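Local coordinates for protein putative ketosteroid isomerase (Parabacteroides distasonis ATCC 8503, PDB 3KE7) that is probably a ketosteroid isomerase-like protein of the NTF2 fold, with a pocket that binds bicine, at residues Lys105-Glu110 with Ser128-Leu133. Numbering follows the deposited sequence.
Sequences KWNCTE and SYVKPL. With BCN (bicine), chain F.
In the beta hairpin of strands 102-114 and 120-129, part of the curved sheet of this SnoaL-like, NTF2-type domain, Trp106 and Tyr129 meet at the bicine pocket. They form an antiparallel non-hydrogen-bonded pair whose side chains diverge at the backbone but run side by side, and the six-membered ring of Trp106 lies obliquely to the Tyr129 ring, planes 37° apart. CE1 of Tyr129 comes within 3.7 Å of Trp106 CH2, over one face of the indole. Bicine takes the opposite face, its C6 lying 3.5 Å from Trp106 NE1. A broad, flat tryptophan suits this place because it can serve both neighbours at once; an alanine here would probably take away the flat surface against bicine C5 and C6 and leave the Tyr129 ring freer to turn. A chi1 of -62° sets CG of Trp106 anti to the carbonyl carbon, beside the backbone N. The indole also meets Trp127 edge-to-face.

Next to this pair, Asn107 and Ser128 form a hydrogen-bonded pair, joined by Asn107 N to Ser128 O at 2.8 Å and Ser128 N to Asn107 O at 3.0 Å. Their small polar side chains share the other face, turned to the second subunit, whose His126 bonds Ser128 OG. Asn107 OD1 accepts a hydrogen bond from Asn94 ND2 on strand 88-99, while ND2, on the other arm of the amide, lies 3.0 Å from Ser128 OG.

Beyond the last strand residue, Val130 N still donates to Lys105 O, nearly straight at 171°. The branched Val130 suits this place, where CB packs on Lys105 CB and CG2 lies against the Trp106 backbone, 3.6 Å from its C. As the chain turns away, one water accepts from both Asn107 ND2 and Lys131 N, 3.1 Å from each.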
loop_
_atom_site.group_PDB
_atom_site.type_symbol
_atom_site.label_atom_id
_atom_site.label_comp_id
_atom_site.label_asym_id
_atom_site.label_seq_id
_atom_site.Cartn_x
_atom_site.Cartn_y
_atom_site.Cartn_z
ATOM N N LYS B 105 -1.235 15.674 -8.726
ATOM C CA LYS B 105 -2.159 14.997 -7.802
ATOM C C LYS B 105 -1.720 13.535 -7.631
ATOM O O LYS B 105 -1.595 12.803 -8.609
ATOM C CB LYS B 105 -3.612 15.084 -8.325
ATOM C CG LYS B 105 -4.171 16.509 -8.506
ATOM C CD LYS B 105 -5.576 16.456 -9.069
ATOM C CE LYS B 105 -6.559 15.944 -8.004
ATOM N NZ LYS B 105 -6.713 16.899 -6.866
ATOM N N TRP B 106 -1.540 13.143 -6.371
ATOM C CA TRP B 106 -1.019 11.843 -6.010
ATOM C C TRP B 106 -1.966 11.046 -5.110
ATOM O O TRP B 106 -2.722 11.597 -4.348
ATOM C CB TRP B 106 0.273 12.007 -5.193
ATOM C CG TRP B 106 1.431 12.667 -5.862
ATOM C CD1 TRP B 106 1.753 14.002 -5.811
ATOM C CD2 TRP B 106 2.461 12.035 -6.629
ATOM N NE1 TRP B 106 2.915 14.238 -6.505
ATOM C CE2 TRP B 106 3.381 13.046 -7.005
ATOM C CE3 TRP B 106 2.724 10.713 -7.002
ATOM C CZ2 TRP B 106 4.523 12.775 -7.765
ATOM C CZ3 TRP B 106 3.862 10.454 -7.763
ATOM C CH2 TRP B 106 4.744 11.481 -8.127
ATOM N N ASN B 107 -1.854 9.730 -5.263
ATOM C CA ASN B 107 -2.339 8.707 -4.334
ATOM C C ASN B 107 -1.094 8.207 -3.565
ATOM O O ASN B 107 -0.013 8.050 -4.150
ATOM C CB ASN B 107 -2.863 7.507 -5.108
ATOM C CG ASN B 107 -3.982 7.834 -6.050
ATOM O OD1 ASN B 107 -5.015 8.390 -5.649
ATOM N ND2 ASN B 107 -3.826 7.422 -7.318
ATOM N N CYS B 108 -1.259 7.909 -2.288
ATOM C CA CYS B 108 -0.174 7.356 -1.503
ATOM C C CYS B 108 -0.621 6.371 -0.433
ATOM O O CYS B 108 -1.549 6.672 0.347
ATOM C CB CYS B 108 0.633 8.469 -0.842
ATOM S SG CYS B 108 2.158 7.881 -0.010
ATOM N N THR B 109 0.076 5.239 -0.384
ATOM C CA THR B 109 0.001 4.321 0.720
ATOM C C THR B 109 1.389 4.199 1.348
ATOM O O THR B 109 2.349 3.801 0.657
ATOM C CB THR B 109 -0.437 2.944 0.289
ATOM O OG1 THR B 109 -1.676 3.039 -0.403
ATOM C CG2 THR B 109 -0.561 1.978 1.506
ATOM N N GLU B 110 1.498 4.458 2.632
ATOM C CA GLU B 110 2.703 4.221 3.400
ATOM C C GLU B 110 2.362 3.179 4.462
ATOM O O GLU B 110 1.274 3.260 5.088
ATOM C CB GLU B 110 3.203 5.489 4.129
ATOM C CG GLU B 110 3.450 6.673 3.295
ATOM C CD GLU B 110 4.783 6.637 2.586
ATOM O OE1 GLU B 110 5.379 5.552 2.516
ATOM O OE2 GLU B 110 5.251 7.722 2.102
ATOM N N SER B 128 1.297 6.900 -6.532
ATOM C CA SER B 128 0.789 6.833 -7.907
ATOM C C SER B 128 0.145 8.159 -8.263
ATOM O O SER B 128 -0.274 8.929 -7.375
ATOM C CB SER B 128 -0.156 5.633 -8.106
ATOM O OG SER B 128 -1.368 5.753 -7.397
ATOM N N TYR B 129 0.014 8.424 -9.575
ATOM C CA TYR B 129 -0.713 9.611 -10.011
ATOM C C TYR B 129 -2.202 9.382 -9.906
ATOM O O TYR B 129 -2.687 8.309 -10.142
ATOM C CB TYR B 129 -0.414 9.936 -11.464
ATOM C CG TYR B 129 1.024 10.237 -11.771
ATOM C CD1 TYR B 129 1.710 11.195 -11.071
ATOM C CD2 TYR B 129 1.658 9.621 -12.862
ATOM C CE1 TYR B 129 3.039 11.530 -11.408
ATOM C CE2 TYR B 129 2.987 9.954 -13.201
ATOM C CZ TYR B 129 3.651 10.878 -12.439
ATOM O OH TYR B 129 4.946 11.237 -12.769
ATOM N N VAL B 130 -2.920 10.460 -9.613
ATOM C CA VAL B 130 -4.375 10.449 -9.647
ATOM C C VAL B 130 -4.806 10.522 -11.107
ATOM O O VAL B 130 -4.437 11.469 -11.833
ATOM C CB VAL B 130 -4.987 11.639 -8.891
ATOM C CG1 VAL B 130 -6.504 11.805 -9.180
ATOM C CG2 VAL B 130 -4.757 11.517 -7.356
ATOM N N LYS B 131 -5.584 9.528 -11.549
ATOM C CA LYS B 131 -6.194 9.524 -12.880
ATOM C C LYS B 131 -5.219 9.948 -13.979
ATOM O O LYS B 131 -5.493 10.918 -14.732
ATOM C CB LYS B 131 -7.422 10.449 -12.856
ATOM C CG LYS B 131 -8.486 9.925 -11.920
ATOM C CD LYS B 131 -9.686 10.886 -11.776
ATOM C CE LYS B 131 -10.568 10.825 -12.952
ATOM N NZ LYS B 131 -11.811 11.633 -12.726
ATOM N N PRO B 132 -4.095 9.226 -14.114
ATOM C CA PRO B 132 -3.075 9.628 -15.080
ATOM C C PRO B 132 -3.558 9.569 -16.510
ATOM O O PRO B 132 -3.047 10.352 -17.341
ATOM C CB PRO B 132 -1.947 8.608 -14.862
ATOM C CG PRO B 132 -2.610 7.429 -14.212
ATOM C CD PRO B 132 -3.685 8.033 -13.359
ATOM N N LEU B 133 -4.488 8.650 -16.811
ATOM C CA LEU B 133 -5.048 8.522 -18.158
ATOM C C LEU B 133 -6.443 9.156 -18.224
ATOM O O LEU B 133 -7.398 8.555 -18.749
ATOM C CB LEU B 133 -5.057 7.058 -18.608
ATOM C CG LEU B 133 -3.693 6.357 -18.473
ATOM C CD1 LEU B 133 -3.744 4.976 -19.116
ATOM C CD2 LEU B 133 -2.551 7.168 -19.049
HETATM N N1 BCN F . 7.160 12.456 -4.218
HETATM C C1 BCN F . 7.868 11.664 -5.233
HETATM C C2 BCN F . 8.224 12.543 -6.446
HETATM O O21 BCN F . 8.651 12.018 -7.497
HETATM O O22 BCN F . 8.072 13.780 -6.348
HETATM C C3 BCN F . 7.503 11.999 -2.860
HETATM C C4 BCN F . 8.831 12.606 -2.408
HETATM O O4 BCN F . 8.730 14.016 -2.663
HETATM C C5 BCN F . 5.733 12.296 -4.445
HETATM C C6 BCN F . 4.980 13.435 -3.807
HETATM O O6 BCN F . 5.593 14.703 -4.163
HETATM O O HOH W 1 -6.179 7.551 -9.258
#